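Local coordinates for protein transcriptional activator of comK gene (Bacillus halodurans, PDB 2HQB) that probably activates transcription of the competence gene comK, and belongs to the BMP lipoprotein family with the architecture of a PnrA-like substrate-binding protein, at residues V91-E96 with T103-E108; N65-H70 with P86-V91; V8-E13 with K24-L29; T80-Y85 with G99-S104. All coordinates share one frame; numbering follows the deposited sequence.

Contact 1 of 4, residues V91-E96 with T103-E108; sequences VSFNGE and TSLHFE
Leu-105 holds its CB over the centre of the Phe-93 ring, 4.2 Å from the ring centroid, a CH-pi contact that sets an aliphatic chain against a flat aromatic face. From there Leu-105 CD1 reaches Val-91 CG1 at 3.5 Å, and it also meets Phe-93 CE1 on the ring rim. Val-91 can meet it because CG1 lies anti to the backbone N (chi1 -162°). Phe-107 CE1 comes to the edge of the Phe-93 ring near CE2; the two rings touch rim to rim, planes 36° apart. Beneath this apolar face, strands 89-93 and 102-107 run parallel in the sheet of one lobe of a periplasmic-binding-protein fold. Ser-92 N donates to Thr-103 O, Leu-105 N to Ser-92 O at 2.8 Å, and Asn-94 N to Leu-105 O. The other face is polar: Ser-92 OG accepts from Gly-95 N at 3.2 Å, an ST motif holding the turn, and Ser-104 OG accepts from His-106 NE2 at 2.8 Å within its own strand. Farther out, Asn-250 also bonds Ser-104 OG, and Tyr-252 stacks on the His-106 ring. On the apolar side, Leu-233 and Val-237 of helix 230-240 pack against Phe-93 and Leu-105 respectively.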
loop_
_atom_site.group_PDB
_atom_site.type_symbol
_atom_site.label_atom_id
_atom_site.label_comp_id
_atom_site.label_asym_id
_atom_site.label_seq_id
_atom_site.Cartn_x
_atom_site.Cartn_y
_atom_site.Cartn_z
ATOM N N VAL A 91 -6.247 -5.197 -15.934
ATOM C CA VAL A 91 -5.231 -4.805 -14.970
ATOM C C VAL A 91 -5.549 -5.505 -13.648
ATOM O O VAL A 91 -6.704 -5.589 -13.237
ATOM C CB VAL A 91 -5.223 -3.294 -14.709
ATOM C CG1 VAL A 91 -3.894 -2.879 -14.073
ATOM C CG2 VAL A 91 -5.426 -2.549 -15.994
ATOM N N SER A 92 -4.530 -6.045 -12.996
ATOM C CA SER A 92 -4.746 -6.706 -11.723
ATOM C C SER A 92 -3.881 -5.977 -10.729
ATOM O O SER A 92 -2.853 -5.388 -11.078
ATOM C CB SER A 92 -4.305 -8.180 -11.766
ATOM O OG SER A 92 -2.986 -8.384 -11.231
ATOM N N PHE A 93 -4.304 -5.981 -9.479
ATOM C CA PHE A 93 -3.466 -5.378 -8.476
ATOM C C PHE A 93 -2.730 -6.539 -7.810
ATOM O O PHE A 93 -3.353 -7.355 -7.154
ATOM C CB PHE A 93 -4.299 -4.630 -7.471
ATOM C CG PHE A 93 -3.928 -3.199 -7.363
ATOM C CD1 PHE A 93 -4.423 -2.265 -8.285
ATOM C CD2 PHE A 93 -3.026 -2.774 -6.373
ATOM C CE1 PHE A 93 -4.023 -0.910 -8.233
ATOM C CE2 PHE A 93 -2.604 -1.419 -6.298
ATOM C CZ PHE A 93 -3.104 -0.481 -7.231
ATOM N N ASN A 94 -1.429 -6.656 -8.066
ATOM C CA ASN A 94 -0.574 -7.687 -7.453
ATOM C C ASN A 94 -0.331 -9.067 -8.006
ATOM O O ASN A 94 0.478 -9.801 -7.443
ATOM C CB ASN A 94 -0.928 -7.928 -5.987
ATOM C CG ASN A 94 -0.680 -6.745 -5.141
ATOM O OD1 ASN A 94 0.136 -5.887 -5.471
ATOM N ND2 ASN A 94 -1.385 -6.674 -4.019
ATOM N N GLY A 95 -0.990 -9.499 -9.050
ATOM C CA GLY A 95 -0.630 -10.851 -9.461
ATOM C C GLY A 95 0.577 -10.868 -10.388
ATOM O O GLY A 95 1.259 -9.857 -10.569
ATOM N N GLU A 96 0.844 -12.018 -10.980
ATOM C CA GLU A 96 1.939 -12.154 -11.930
ATOM C C GLU A 96 1.192 -12.384 -13.247
ATOM O O GLU A 96 0.346 -13.275 -13.335
ATOM C CB GLU A 96 2.832 -13.361 -11.558
ATOM C CG GLU A 96 2.037 -14.672 -11.257
ATOM C CD GLU A 96 2.908 -15.912 -10.935
ATOM O OE1 GLU A 96 3.694 -16.344 -11.814
ATOM O OE2 GLU A 96 2.795 -16.462 -9.807
ATOM N N THR A 103 -2.164 -6.583 -17.626
ATOM C CA THR A 103 -1.122 -5.909 -16.862
ATOM C C THR A 103 -1.263 -6.233 -15.361
ATOM O O THR A 103 -2.265 -6.821 -14.937
ATOM C CB THR A 103 -1.267 -4.404 -17.050
ATOM O OG1 THR A 103 -1.154 -4.109 -18.439
ATOM C CG2 THR A 103 -0.203 -3.612 -16.270
ATOM N N SER A 104 -0.262 -5.881 -14.557
ATOM C CA SER A 104 -0.344 -6.093 -13.107
ATOM C C SER A 104 0.383 -4.944 -12.434
ATOM O O SER A 104 1.419 -4.480 -12.893
ATOM C CB SER A 104 0.266 -7.424 -12.653
ATOM O OG SER A 104 1.659 -7.327 -12.453
ATOM N N LEU A 105 -0.176 -4.486 -11.332
ATOM C CA LEU A 105 0.399 -3.370 -10.627
ATOM C C LEU A 105 0.981 -3.800 -9.289
ATOM O O LEU A 105 0.378 -4.616 -8.580
ATOM C CB LEU A 105 -0.698 -2.326 -10.418
ATOM C CG LEU A 105 -1.430 -1.965 -11.706
ATOM C CD1 LEU A 105 -2.598 -1.094 -11.393
ATOM C CD2 LEU A 105 -0.476 -1.240 -12.631
ATOM N N HIS A 106 2.135 -3.234 -8.942
ATOM C CA HIS A 106 2.789 -3.523 -7.666
ATOM C C HIS A 106 3.401 -2.269 -7.036
ATOM O O HIS A 106 3.985 -1.428 -7.723
ATOM C CB HIS A 106 3.905 -4.527 -7.860
ATOM C CG HIS A 106 3.471 -5.779 -8.537
ATOM N ND1 HIS A 106 3.142 -6.921 -7.841
ATOM C CD2 HIS A 106 3.343 -6.081 -9.851
ATOM C CE1 HIS A 106 2.835 -7.876 -8.701
ATOM N NE2 HIS A 106 2.951 -7.394 -9.925
ATOM N N PHE A 107 3.252 -2.131 -5.726
ATOM C CA PHE A 107 3.840 -1.004 -5.034
ATOM C C PHE A 107 5.144 -1.491 -4.461
ATOM O O PHE A 107 5.247 -2.605 -3.933
ATOM C CB PHE A 107 2.954 -0.494 -3.916
ATOM C CG PHE A 107 1.893 0.425 -4.386
ATOM C CD1 PHE A 107 0.602 -0.033 -4.603
ATOM C CD2 PHE A 107 2.179 1.748 -4.634
ATOM C CE1 PHE A 107 -0.405 0.829 -5.067
ATOM C CE2 PHE A 107 1.193 2.623 -5.096
ATOM C CZ PHE A 107 -0.109 2.161 -5.313
ATOM N N GLU A 108 6.150 -0.640 -4.597
ATOM C CA GLU A 108 7.472 -0.948 -4.119
ATOM C C GLU A 108 7.477 -0.644 -2.627
ATOM O O GLU A 108 7.191 0.477 -2.223
ATOM C CB GLU A 108 8.478 -0.106 -4.900
ATOM C CG GLU A 108 9.755 -0.858 -5.228
ATOM C CD GLU A 108 9.504 -2.121 -6.029
ATOM O OE1 GLU A 108 9.048 -2.000 -7.184
ATOM O OE2 GLU A 108 9.759 -3.230 -5.507
#

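Contact 2 of 4, residues N65-H70 with P86-V91; sequences NLIFGH and PDVHFV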
loop_
_atom_site.group_PDB
_atom_site.type_symbol
_atom_site.label_atom_id
_atom_site.label_comp_id
_atom_site.label_asym_id
_atom_site.label_seq_id
_atom_site.Cartn_x
_atom_site.Cartn_y
_atom_site.Cartn_z
ATOM N N ASN A 65 -14.191 -1.632 -21.476
ATOM C CA ASN A 65 -13.093 -2.118 -22.280
ATOM C C ASN A 65 -11.834 -2.172 -21.418
ATOM O O ASN A 65 -10.846 -2.738 -21.847
ATOM C CB ASN A 65 -12.906 -1.234 -23.536
ATOM C CG ASN A 65 -12.300 0.135 -23.222
ATOM O OD1 ASN A 65 -12.786 0.874 -22.370
ATOM N ND2 ASN A 65 -11.236 0.469 -23.918
ATOM N N LEU A 66 -11.870 -1.567 -20.225
ATOM C CA LEU A 66 -10.739 -1.609 -19.279
ATOM C C LEU A 66 -11.251 -2.171 -17.932
ATOM O O LEU A 66 -12.097 -1.560 -17.273
ATOM C CB LEU A 66 -10.143 -0.226 -19.050
ATOM C CG LEU A 66 -8.884 -0.221 -18.169
ATOM C CD1 LEU A 66 -7.765 -1.002 -18.848
ATOM C CD2 LEU A 66 -8.433 1.208 -17.930
ATOM N N ILE A 67 -10.742 -3.330 -17.530
ATOM C CA ILE A 67 -11.184 -3.971 -16.294
ATOM C C ILE A 67 -10.110 -4.134 -15.208
ATOM O O ILE A 67 -9.069 -4.749 -15.444
ATOM C CB ILE A 67 -11.755 -5.357 -16.619
ATOM C CG1 ILE A 67 -13.141 -5.200 -17.218
ATOM C CG2 ILE A 67 -11.799 -6.236 -15.377
ATOM C CD1 ILE A 67 -13.738 -6.516 -17.650
ATOM N N PHE A 68 -10.365 -3.585 -14.019
ATOM C CA PHE A 68 -9.423 -3.724 -12.894
ATOM C C PHE A 68 -9.867 -4.826 -11.933
ATOM O O PHE A 68 -11.058 -5.126 -11.803
ATOM C CB PHE A 68 -9.301 -2.445 -12.094
ATOM C CG PHE A 68 -8.518 -1.373 -12.771
ATOM C CD1 PHE A 68 -9.152 -0.413 -13.540
ATOM C CD2 PHE A 68 -7.146 -1.266 -12.561
ATOM C CE1 PHE A 68 -8.454 0.632 -14.074
ATOM C CE2 PHE A 68 -6.421 -0.214 -13.102
ATOM C CZ PHE A 68 -7.081 0.739 -13.855
ATOM N N GLY A 69 -8.885 -5.433 -11.280
ATOM C CA GLY A 69 -9.130 -6.511 -10.322
ATOM C C GLY A 69 -8.325 -6.140 -9.092
ATOM O O GLY A 69 -7.093 -6.125 -9.120
ATOM N N HIS A 70 -9.008 -5.829 -8.004
ATOM C CA HIS A 70 -8.277 -5.400 -6.849
ATOM C C HIS A 70 -7.846 -6.554 -5.984
ATOM O O HIS A 70 -8.591 -7.037 -5.124
ATOM C CB HIS A 70 -9.093 -4.418 -6.051
ATOM C CG HIS A 70 -8.251 -3.517 -5.232
ATOM N ND1 HIS A 70 -7.182 -2.821 -5.766
ATOM C CD2 HIS A 70 -8.313 -3.182 -3.926
ATOM C CE1 HIS A 70 -6.625 -2.087 -4.819
ATOM N NE2 HIS A 70 -7.289 -2.287 -3.693
ATOM N N PRO A 86 -9.756 -10.051 -26.619
ATOM C CA PRO A 86 -8.619 -9.263 -27.110
ATOM C C PRO A 86 -8.877 -7.766 -27.133
ATOM O O PRO A 86 -7.967 -6.957 -26.961
ATOM C CB PRO A 86 -8.361 -9.870 -28.490
ATOM C CG PRO A 86 -9.770 -10.298 -28.919
ATOM C CD PRO A 86 -10.347 -10.898 -27.675
ATOM N N ASP A 87 -10.137 -7.414 -27.328
ATOM C CA ASP A 87 -10.569 -6.020 -27.415
ATOM C C ASP A 87 -10.692 -5.326 -26.048
ATOM O O ASP A 87 -11.068 -4.145 -25.976
ATOM C CB ASP A 87 -11.919 -5.976 -28.159
ATOM C CG ASP A 87 -12.975 -6.956 -27.561
ATOM O OD1 ASP A 87 -12.616 -8.092 -27.143
ATOM O OD2 ASP A 87 -14.180 -6.597 -27.527
ATOM N N VAL A 88 -10.344 -6.063 -24.987
ATOM C CA VAL A 88 -10.447 -5.629 -23.586
ATOM C C VAL A 88 -9.131 -5.812 -22.852
ATOM O O VAL A 88 -8.505 -6.863 -22.958
ATOM C CB VAL A 88 -11.497 -6.482 -22.889
ATOM C CG1 VAL A 88 -11.708 -6.040 -21.443
ATOM C CG2 VAL A 88 -12.758 -6.430 -23.695
ATOM N N HIS A 89 -8.713 -4.798 -22.107
ATOM C CA HIS A 89 -7.468 -4.861 -21.352
ATOM C C HIS A 89 -7.732 -5.172 -19.872
ATOM O O HIS A 89 -8.679 -4.650 -19.269
ATOM C CB HIS A 89 -6.723 -3.549 -21.451
ATOM C CG HIS A 89 -5.292 -3.646 -21.034
ATOM N ND1 HIS A 89 -4.325 -4.210 -21.835
ATOM C CD2 HIS A 89 -4.666 -3.259 -19.901
ATOM C CE1 HIS A 89 -3.161 -4.162 -21.216
ATOM N NE2 HIS A 89 -3.341 -3.588 -20.040
ATOM N N PHE A 90 -6.874 -5.995 -19.279
ATOM C CA PHE A 90 -7.074 -6.386 -17.905
ATOM C C PHE A 90 -5.938 -5.973 -16.967
ATOM O O PHE A 90 -4.794 -6.346 -17.181
ATOM C CB PHE A 90 -7.272 -7.902 -17.834
ATOM C CG PHE A 90 -8.444 -8.421 -18.646
ATOM C CD1 PHE A 90 -8.359 -8.563 -20.028
ATOM C CD2 PHE A 90 -9.641 -8.802 -18.011
ATOM C CE1 PHE A 90 -9.441 -9.075 -20.764
ATOM C CE2 PHE A 90 -10.742 -9.324 -18.746
ATOM C CZ PHE A 90 -10.632 -9.455 -20.122
ATOM N N VAL A 91 -6.247 -5.197 -15.934
ATOM C CA VAL A 91 -5.231 -4.805 -14.970
ATOM C C VAL A 91 -5.549 -5.505 -13.648
ATOM O O VAL A 91 -6.704 -5.589 -13.237
ATOM C CB VAL A 91 -5.223 -3.294 -14.709
ATOM C CG1 VAL A 91 -3.894 -2.879 -14.073
ATOM C CG2 VAL A 91 -5.426 -2.549 -15.994
#
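Asn-65 O, just before strand 66-69, accepts from His-89 N at 3.0 Å and opens a run of backbone bonds to strand 89-93. Ile-67 then uses both its polar backbone atoms on the same neighbour: its N donates to His-89 O almost straight (178° at the hydrogen), and its O accepts from Val-91 N at 2.9 Å. Gly-69 N follows with a weak bond to Val-91 O, bent to 127°. This alternation, in which one strand's residue bonds both flanking residues of the other, is the parallel beta pattern; the helix 73-79 between the strands makes it a beta-alpha-beta unit. The side-chain polar groups find partners beyond the pair. Asn-65 OD1 accepts from Met-7 N of the next strand, an apt use of a short amide just ahead of a strand, while His-89 NE2 bonds to Thr-103 OG1 on the other flank. Apolar groups fill the rest. Val-91 lies alongside Phe-68, its CB 3.5 Å from Phe-68 CD2 and its CG2 over one ring face, offset toward the rim. Leu-66 CD1 sits at the edge of the His-89 ring and 3.8 Å from His-89 CB. On the reverse face Ile-67 CD1 approaches Phe-90 CE2 at 4.2 Å, and Ile-56 of helix 49-61 packs on both residues. With the backbone amides that face each other bonded across the strands, and His-89 NE2 bonded to Thr-103 OG1, these polar groups have partners among the hydrophobic side chains, consistent with a place inside the sheet.

Contact 3 of 4, residues V8-E13 with K24-L29; sequences VGLLVE and KAYEGL
Leu-10 points from strand 7-11 toward helix 24-29 and meets it with two parts of its side chain. Its CB lies 3.9 Å from Leu-29 CD2, while its CD2 reaches Ala-25, 3.8 Å from Ala-25 CB and close to the Ala-25 carbonyl as well. The small alanine suits this spot, since the leucine methyl can come right up to the helix backbone. Leu-10 CG stands anti to the backbone N (chi1 171°), which turns it toward the Ala-25 end of the segment and away from Leu-29. One residue pair back, Val-8 and Leu-29 come from opposite sides and pass alongside each other, with Val-8 CG1 and Leu-29 CD1 4.1 Å apart. Strand and helix run antiparallel, at 172° between their short axes, as expected for the first strand and helix of a beta-alpha-beta crossover that returns through strand 39-43 beside strand 7-11. Because side chains alternate along an extended chain, Val-8, Leu-10 and Val-12 all point to the helix. At the far end Val-12 and Tyr-26 cross at about a right angle: Val-12 CG1 touches the edge of the phenol ring, 4.0 Å from CE2, and lies 3.4 Å from Tyr-26 OH. Tyrosine fits this partly exposed place: its ring carbons pack on valine, and its polar OH lies at the side chain's end. Leu-42 of strand 39-43 touches both Leu-10 and Tyr-26, and Tyr-234 of helix 230-240 packs on Leu-10 and Ala-25.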
loop_
_atom_site.group_PDB
_atom_site.type_symbol
_atom_site.label_atom_id
_atom_site.label_comp_id
_atom_site.label_asym_id
_atom_site.label_seq_id
_atom_site.Cartn_x
_atom_site.Cartn_y
_atom_site.Cartn_z
ATOM N N VAL A 8 -14.522 2.024 -17.738
ATOM C CA VAL A 8 -13.873 1.179 -16.746
ATOM C C VAL A 8 -14.687 0.374 -15.757
ATOM O O VAL A 8 -15.629 0.855 -15.144
ATOM C CB VAL A 8 -12.873 2.000 -15.948
ATOM C CG1 VAL A 8 -11.811 1.080 -15.340
ATOM C CG2 VAL A 8 -12.250 3.053 -16.844
ATOM N N GLY A 9 -14.307 -0.886 -15.619
ATOM C CA GLY A 9 -14.958 -1.763 -14.661
ATOM C C GLY A 9 -13.977 -2.125 -13.531
ATOM O O GLY A 9 -12.739 -2.088 -13.713
ATOM N N LEU A 10 -14.513 -2.438 -12.353
ATOM C CA LEU A 10 -13.678 -2.840 -11.240
ATOM C C LEU A 10 -14.266 -4.064 -10.577
ATOM O O LEU A 10 -15.453 -4.113 -10.271
ATOM C CB LEU A 10 -13.540 -1.722 -10.197
ATOM C CG LEU A 10 -12.847 -2.120 -8.873
ATOM C CD1 LEU A 10 -11.431 -2.588 -9.159
ATOM C CD2 LEU A 10 -12.836 -0.947 -7.917
ATOM N N LEU A 11 -13.443 -5.078 -10.395
ATOM C CA LEU A 11 -13.910 -6.251 -9.695
ATOM C C LEU A 11 -13.246 -6.114 -8.336
ATOM O O LEU A 11 -12.089 -5.721 -8.244
ATOM C CB LEU A 11 -13.444 -7.534 -10.357
ATOM C CG LEU A 11 -13.987 -7.870 -11.737
ATOM C CD1 LEU A 11 -13.585 -9.269 -12.015
ATOM C CD2 LEU A 11 -15.524 -7.709 -11.803
ATOM N N VAL A 12 -13.991 -6.411 -7.280
ATOM C CA VAL A 12 -13.463 -6.318 -5.937
ATOM C C VAL A 12 -13.973 -7.534 -5.145
ATOM O O VAL A 12 -15.042 -8.070 -5.425
ATOM C CB VAL A 12 -13.866 -4.974 -5.341
ATOM C CG1 VAL A 12 -15.250 -5.024 -4.780
ATOM C CG2 VAL A 12 -12.887 -4.567 -4.345
ATOM N N GLU A 13 -13.185 -8.026 -4.201
ATOM C CA GLU A 13 -13.624 -9.197 -3.441
ATOM C C GLU A 13 -13.780 -8.812 -1.983
ATOM O O GLU A 13 -13.255 -7.783 -1.561
ATOM C CB GLU A 13 -12.598 -10.309 -3.568
ATOM C CG GLU A 13 -11.355 -10.041 -2.761
ATOM C CD GLU A 13 -10.265 -11.051 -3.029
ATOM O OE1 GLU A 13 -10.530 -12.286 -2.967
ATOM O OE2 GLU A 13 -9.134 -10.590 -3.301
ATOM N N LYS A 24 -9.786 2.116 -1.021
ATOM C CA LYS A 24 -8.818 2.849 -1.822
ATOM C C LYS A 24 -9.053 2.479 -3.320
ATOM O O LYS A 24 -8.669 3.219 -4.209
ATOM C CB LYS A 24 -7.396 2.539 -1.349
ATOM C CG LYS A 24 -7.049 3.091 0.065
ATOM C CD LYS A 24 -6.643 4.600 0.081
ATOM C CE LYS A 24 -5.163 4.840 -0.341
ATOM N NZ LYS A 24 -4.488 6.081 0.216
ATOM N N ALA A 25 -9.726 1.367 -3.599
ATOM C CA ALA A 25 -10.028 1.033 -4.985
ATOM C C ALA A 25 -11.322 1.744 -5.392
ATOM O O ALA A 25 -11.440 2.192 -6.528
ATOM C CB ALA A 25 -10.186 -0.460 -5.171
ATOM N N TYR A 26 -12.289 1.831 -4.470
ATOM C CA TYR A 26 -13.556 2.529 -4.719
ATOM C C TYR A 26 -13.245 3.996 -5.013
ATOM O O TYR A 26 -13.737 4.584 -5.968
ATOM C CB TYR A 26 -14.483 2.462 -3.494
ATOM C CG TYR A 26 -15.015 1.087 -3.189
ATOM C CD1 TYR A 26 -15.418 0.734 -1.918
ATOM C CD2 TYR A 26 -15.041 0.116 -4.148
ATOM C CE1 TYR A 26 -15.815 -0.565 -1.626
ATOM C CE2 TYR A 26 -15.432 -1.156 -3.861
ATOM C CZ TYR A 26 -15.807 -1.495 -2.609
ATOM O OH TYR A 26 -16.114 -2.807 -2.366
ATOM N N GLU A 27 -12.439 4.618 -4.183
ATOM C CA GLU A 27 -12.139 5.986 -4.486
ATOM C C GLU A 27 -11.360 6.096 -5.780
ATOM O O GLU A 27 -11.470 7.093 -6.467
ATOM C CB GLU A 27 -11.404 6.670 -3.333
ATOM C CG GLU A 27 -10.168 6.039 -2.837
ATOM C CD GLU A 27 -9.872 6.478 -1.405
ATOM O OE1 GLU A 27 -8.662 6.616 -1.061
ATOM O OE2 GLU A 27 -10.856 6.668 -0.631
ATOM N N GLY A 28 -10.603 5.054 -6.121
ATOM C CA GLY A 28 -9.815 5.058 -7.342
ATOM C C GLY A 28 -10.737 5.073 -8.540
ATOM O O GLY A 28 -10.588 5.889 -9.433
ATOM N N LEU A 29 -11.696 4.157 -8.560
ATOM C CA LEU A 29 -12.648 4.105 -9.657
ATOM C C LEU A 29 -13.416 5.433 -9.690
ATOM O O LEU A 29 -13.666 5.966 -10.753
ATOM C CB LEU A 29 -13.619 2.926 -9.483
ATOM C CG LEU A 29 -14.475 2.585 -10.715
ATOM C CD1 LEU A 29 -13.576 2.020 -11.796
ATOM C CD2 LEU A 29 -15.570 1.590 -10.379
#

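Contact 4 of 4, residues T80-Y85 with G99-S104; sequences TIHNQY and GENITS
His-82 and Asn-101 join a type I beta turn, Ile-81 to Gln-84, to the loop that leads into strand 102-107 of the parallel sheet. The close part centres on the Asn-101 amide. Its ND2 donates to His-82 O at 2.7 Å, nearly straight at 159°, with the acceptor in the amide plane, and weakly to Tyr-85 O and Val-88 O. Such a short side chain, with two N-H groups to share, can serve carbonyls of the turn and of the chain just after it. Asn-101 OD1 lies at the edge of the His-82 ring, 3.1 Å from CD2, the ring and amide planes 42° apart. Ile-102 crosses His-82 at about a right angle, its CD1 3.8 Å from His-82 CB. His-82 ND1 is hydrogen-bonded to Ser-79 O, which helps fix the ring's rotation. Contact thins toward Gly-99, whose CA is 4.2 Å from His-82 NE2; glycine suits the place, as its backbone angles and the imidazole leave no room for a side chain. The Tyr-85 ring leads away to pack on Phe-90 and Lys-57. Asn-83 and Gln-84 are exposed, yet Asn-83 CG rests 3.7 Å above the plane of the His-82 ring, offset toward its rim.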
loop_
_atom_site.group_PDB
_atom_site.type_symbol
_atom_site.label_atom_id
_atom_site.label_comp_id
_atom_site.label_asym_id
_atom_site.label_seq_id
_atom_site.Cartn_x
_atom_site.Cartn_y
_atom_site.Cartn_z
ATOM N N THR A 80 -6.987 -16.613 -17.148
ATOM C CA THR A 80 -7.728 -17.718 -17.719
ATOM C C THR A 80 -8.829 -17.197 -18.610
ATOM O O THR A 80 -9.732 -17.934 -18.982
ATOM C CB THR A 80 -8.339 -18.616 -16.598
ATOM O OG1 THR A 80 -8.931 -17.801 -15.570
ATOM C CG2 THR A 80 -7.258 -19.501 -16.000
ATOM N N ILE A 81 -8.750 -15.927 -18.985
ATOM C CA ILE A 81 -9.811 -15.370 -19.797
ATOM C C ILE A 81 -9.378 -14.191 -20.697
ATOM O O ILE A 81 -10.123 -13.791 -21.588
ATOM C CB ILE A 81 -10.981 -14.960 -18.837
ATOM C CG1 ILE A 81 -12.311 -15.181 -19.524
ATOM C CG2 ILE A 81 -10.826 -13.505 -18.362
ATOM C CD1 ILE A 81 -13.519 -14.713 -18.717
ATOM N N HIS A 82 -8.167 -13.667 -20.497
ATOM C CA HIS A 82 -7.730 -12.496 -21.255
ATOM C C HIS A 82 -7.518 -12.714 -22.726
ATOM O O HIS A 82 -7.277 -11.758 -23.464
ATOM C CB HIS A 82 -6.437 -11.930 -20.693
ATOM C CG HIS A 82 -5.219 -12.658 -21.161
ATOM N ND1 HIS A 82 -4.990 -13.987 -20.868
ATOM C CD2 HIS A 82 -4.154 -12.243 -21.887
ATOM C CE1 HIS A 82 -3.831 -14.355 -21.388
ATOM N NE2 HIS A 82 -3.305 -13.315 -22.011
ATOM N N ASN A 83 -7.583 -13.967 -23.159
ATOM C CA ASN A 83 -7.375 -14.267 -24.571
ATOM C C ASN A 83 -8.642 -14.344 -25.378
ATOM O O ASN A 83 -8.580 -14.386 -26.597
ATOM C CB ASN A 83 -6.576 -15.558 -24.757
ATOM C CG ASN A 83 -5.097 -15.313 -24.742
ATOM O OD1 ASN A 83 -4.618 -14.332 -25.318
ATOM N ND2 ASN A 83 -4.351 -16.201 -24.090
ATOM N N GLN A 84 -9.787 -14.391 -24.715
ATOM C CA GLN A 84 -11.045 -14.425 -25.440
ATOM C C GLN A 84 -11.658 -13.040 -25.472
ATOM O O GLN A 84 -12.769 -12.856 -25.948
ATOM C CB GLN A 84 -12.012 -15.395 -24.802
ATOM C CG GLN A 84 -12.075 -15.300 -23.333
ATOM C CD GLN A 84 -12.931 -16.394 -22.755
ATOM O OE1 GLN A 84 -14.162 -16.364 -22.860
ATOM N NE2 GLN A 84 -12.287 -17.383 -22.154
ATOM N N TYR A 85 -10.910 -12.068 -24.963
ATOM C CA TYR A 85 -11.352 -10.698 -24.928
ATOM C C TYR A 85 -10.192 -9.845 -25.381
ATOM O O TYR A 85 -9.690 -8.996 -24.651
ATOM C CB TYR A 85 -11.755 -10.331 -23.527
ATOM C CG TYR A 85 -12.996 -11.029 -23.060
ATOM C CD1 TYR A 85 -12.916 -12.131 -22.211
ATOM C CD2 TYR A 85 -14.259 -10.554 -23.407
ATOM C CE1 TYR A 85 -14.057 -12.739 -21.708
ATOM C CE2 TYR A 85 -15.411 -11.159 -22.914
ATOM C CZ TYR A 85 -15.300 -12.253 -22.058
ATOM O OH TYR A 85 -16.421 -12.853 -21.529
ATOM N N GLY A 99 1.256 -11.419 -21.135
ATOM C CA GLY A 99 0.336 -11.307 -22.237
ATOM C C GLY A 99 0.296 -9.900 -22.751
ATOM O O GLY A 99 1.050 -9.027 -22.306
ATOM N N GLU A 100 -0.597 -9.662 -23.696
ATOM C CA GLU A 100 -0.644 -8.347 -24.244
ATOM C C GLU A 100 -1.734 -7.471 -23.704
ATOM O O GLU A 100 -1.466 -6.323 -23.410
ATOM C CB GLU A 100 -0.705 -8.410 -25.757
ATOM C CG GLU A 100 0.663 -8.300 -26.405
ATOM C CD GLU A 100 0.712 -7.151 -27.402
ATOM O OE1 GLU A 100 -0.085 -7.184 -28.376
ATOM O OE2 GLU A 100 1.535 -6.216 -27.211
ATOM N N ASN A 101 -2.956 -7.959 -23.548
ATOM C CA ASN A 101 -4.001 -7.076 -23.019
ATOM C C ASN A 101 -4.207 -7.304 -21.507
ATOM O O ASN A 101 -5.318 -7.179 -20.991
ATOM C CB ASN A 101 -5.289 -7.358 -23.747
ATOM C CG ASN A 101 -5.716 -8.747 -23.546
ATOM O OD1 ASN A 101 -4.897 -9.568 -23.159
ATOM N ND2 ASN A 101 -6.990 -9.047 -23.799
ATOM N N ILE A 102 -3.122 -7.631 -20.814
ATOM C CA ILE A 102 -3.159 -7.907 -19.394
ATOM C C ILE A 102 -1.938 -7.280 -18.738
ATOM O O ILE A 102 -0.831 -7.408 -19.245
ATOM C CB ILE A 102 -3.221 -9.444 -19.179
ATOM C CG1 ILE A 102 -3.653 -9.768 -17.765
ATOM C CG2 ILE A 102 -1.896 -10.085 -19.477
ATOM C CD1 ILE A 102 -4.249 -11.189 -17.670
ATOM N N THR A 103 -2.164 -6.583 -17.626
ATOM C CA THR A 103 -1.122 -5.909 -16.862
ATOM C C THR A 103 -1.263 -6.233 -15.361
ATOM O O THR A 103 -2.265 -6.821 -14.937
ATOM C CB THR A 103 -1.267 -4.404 -17.050
ATOM O OG1 THR A 103 -1.154 -4.109 -18.439
ATOM C CG2 THR A 103 -0.203 -3.612 -16.270
ATOM N N SER A 104 -0.262 -5.881 -14.557
ATOM C CA SER A 104 -0.344 -6.093 -13.107
ATOM C C SER A 104 0.383 -4.944 -12.434
ATOM O O SER A 104 1.419 -4.480 -12.893
ATOM C CB SER A 104 0.266 -7.424 -12.653
ATOM O OG SER A 104 1.659 -7.327 -12.453
#

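Contacts 1 and 2 are buried strand pairings in one parallel sheet; they share Val-91 and strand 89-93, which is hydrogen-bonded on both flanks. Contact 3, also buried, lays a helix on that sheet: mainly apolar groups meet on the sheet's face, while the strand's backbone bonds lie in the sheet, to strands 66-69 and 39-43. Contact 2 touches contact 3 through the bonds between strands 66-69 and 7-11. Contact 4 is partly buried, where strand 102-107 begins, its centre about 24 Å from the centre of the chain; there an amide side chain replaces the backbone ladder. It shares Thr-103 and Ser-104 with contact 1, and its Asn-101 O is probably hydrogen-bonded to Phe-90 N of contact 2.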